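Local structure of aromatic-L-amino-acid decarboxylase (Catharanthus roseus, 6EEW) at residues 283-288 against 312-317. The protein catalyses the pyridoxal 5'-phosphate-dependent decarboxylation of L-tryptophan to tryptamine and of 5-hydroxy-L-tryptophan to serotonin. Sequence-based numbering, arbitrary orientation.
Sequences WIHVDA and SLSLSP
Ser312 OG lies between two rings of the neighbouring strand: Trp283 NE1 donates to it at 2.9 Å, in the indole plane, and His285 ND1 meets it at 2.6 Å at the imidazole edge. With OG between the backbone N and carbonyl carbon (chi1 47°), the hydroxyl reaches both. Beyond CE1, NE2 is hydrogen-bonded to Ser314 OG at 3.0 Å, so two serines fix the rotation of His285, whose side chain packs on Ile171 of helix 167-186. An alanine in place of Trp283 would probably leave Ser312 OG without the indole N-H and open a gap against Phe254 and Ala178. Backbone hydrogen bonds, among them Val286 N to Ser312 O and Ser314 N to Val286 O, join the parallel strands 283-287 and 312-315 of one beta-alpha-beta unit in the central sheet. The opposite face is apolar and more sparsely joined, Val286 CG1 touching Leu313 CD1 at 3.7 Å. Packing is also looser near Asp287, where a water bridges OD1 and Ser314 OG, which stand 3.9 Å apart. Asp287 OD2 lies close to N1 of the pyridoxal-lysine at position 319, consistent with the cofactor-facing aspartate of this fold; the polar chain Trp283-Ser312-His285-Ser314-water-Asp287 would probably steady that carboxylate beside the cofactor.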
# COMPACT_ATOMS: atom_id res chain seq x y z
N TRP A 283 -17.43 17.11 7.55
CA TRP A 283 -17.31 15.86 6.82
C TRP A 283 -17.24 14.72 7.82
O TRP A 283 -16.34 14.69 8.66
CB TRP A 283 -16.05 15.85 5.96
CG TRP A 283 -15.86 14.59 5.20
CD1 TRP A 283 -15.81 13.32 5.70
CD2 TRP A 283 -15.57 14.48 3.80
NE1 TRP A 283 -15.56 12.42 4.69
CE2 TRP A 283 -15.41 13.11 3.52
CE3 TRP A 283 -15.46 15.41 2.76
CZ2 TRP A 283 -15.15 12.65 2.24
CZ3 TRP A 283 -15.21 14.94 1.50
CH2 TRP A 283 -15.05 13.58 1.24
N ILE A 284 -18.15 13.77 7.73
CA ILE A 284 -18.16 12.63 8.62
C ILE A 284 -17.71 11.39 7.87
O ILE A 284 -18.27 11.04 6.82
CB ILE A 284 -19.52 12.43 9.30
CG1 ILE A 284 -19.46 11.22 10.24
CG2 ILE A 284 -20.65 12.35 8.26
CD1 ILE A 284 -20.69 11.08 11.11
N HIS A 285 -16.69 10.74 8.40
CA HIS A 285 -16.18 9.50 7.86
C HIS A 285 -16.39 8.42 8.91
O HIS A 285 -16.06 8.62 10.08
CB HIS A 285 -14.68 9.59 7.49
CG HIS A 285 -14.09 8.27 7.12
ND1 HIS A 285 -14.11 7.78 5.84
CD2 HIS A 285 -13.51 7.31 7.88
CE1 HIS A 285 -13.56 6.57 5.82
NE2 HIS A 285 -13.18 6.27 7.05
N VAL A 286 -16.93 7.29 8.48
CA VAL A 286 -17.16 6.16 9.36
C VAL A 286 -16.04 5.17 9.12
O VAL A 286 -15.91 4.59 8.03
CB VAL A 286 -18.54 5.55 9.14
CG1 VAL A 286 -18.68 4.28 9.94
CG2 VAL A 286 -19.61 6.56 9.56
N ASP A 287 -15.21 5.00 10.16
CA ASP A 287 -14.16 3.98 10.18
C ASP A 287 -14.79 2.69 10.70
O ASP A 287 -15.06 2.56 11.89
CB ASP A 287 -12.98 4.41 11.05
CG ASP A 287 -11.92 3.31 11.18
OD1 ASP A 287 -11.92 2.37 10.35
OD2 ASP A 287 -11.08 3.40 12.10
N ALA A 288 -15.05 1.76 9.79
CA ALA A 288 -15.55 0.45 10.18
C ALA A 288 -14.54 -0.61 9.78
O ALA A 288 -14.90 -1.59 9.12
CB ALA A 288 -16.92 0.18 9.55
N SER A 312 -18.18 9.55 4.16
CA SER A 312 -17.41 8.44 3.63
C SER A 312 -17.46 7.28 4.61
O SER A 312 -17.81 7.44 5.78
CB SER A 312 -15.95 8.83 3.33
OG SER A 312 -15.32 9.57 4.37
N LEU A 313 -17.15 6.09 4.09
CA LEU A 313 -17.17 4.87 4.89
C LEU A 313 -16.02 3.97 4.48
O LEU A 313 -15.67 3.89 3.30
CB LEU A 313 -18.51 4.13 4.74
CG LEU A 313 -18.51 2.66 5.14
CD1 LEU A 313 -18.49 2.53 6.66
CD2 LEU A 313 -19.72 1.97 4.54
N SER A 314 -15.41 3.30 5.46
CA SER A 314 -14.37 2.33 5.14
C SER A 314 -14.53 1.06 5.97
O SER A 314 -15.02 1.08 7.10
CB SER A 314 -12.96 2.94 5.31
OG SER A 314 -12.69 3.31 6.65
N LEU A 315 -14.11 -0.06 5.38
CA LEU A 315 -14.02 -1.33 6.09
C LEU A 315 -12.88 -2.13 5.51
O LEU A 315 -12.59 -2.02 4.32
CB LEU A 315 -15.33 -2.12 6.02
CG LEU A 315 -15.91 -2.80 4.78
CD1 LEU A 315 -15.36 -4.22 4.53
CD2 LEU A 315 -17.43 -2.85 4.94
N SER A 316 -12.24 -2.96 6.33
CA SER A 316 -11.09 -3.74 5.89
C SER A 316 -11.41 -5.22 5.75
O SER A 316 -11.37 -5.96 6.74
CB SER A 316 -9.92 -3.55 6.85
OG SER A 316 -9.30 -2.28 6.66
N PRO A 317 -11.69 -5.71 4.54
CA PRO A 317 -11.74 -7.17 4.33
C PRO A 317 -10.56 -7.95 4.92
O PRO A 317 -10.72 -9.13 5.25
CB PRO A 317 -11.78 -7.28 2.80
CG PRO A 317 -12.48 -6.02 2.36
CD PRO A 317 -12.12 -4.95 3.36
O HOH W 1 -11.66 1.33 7.88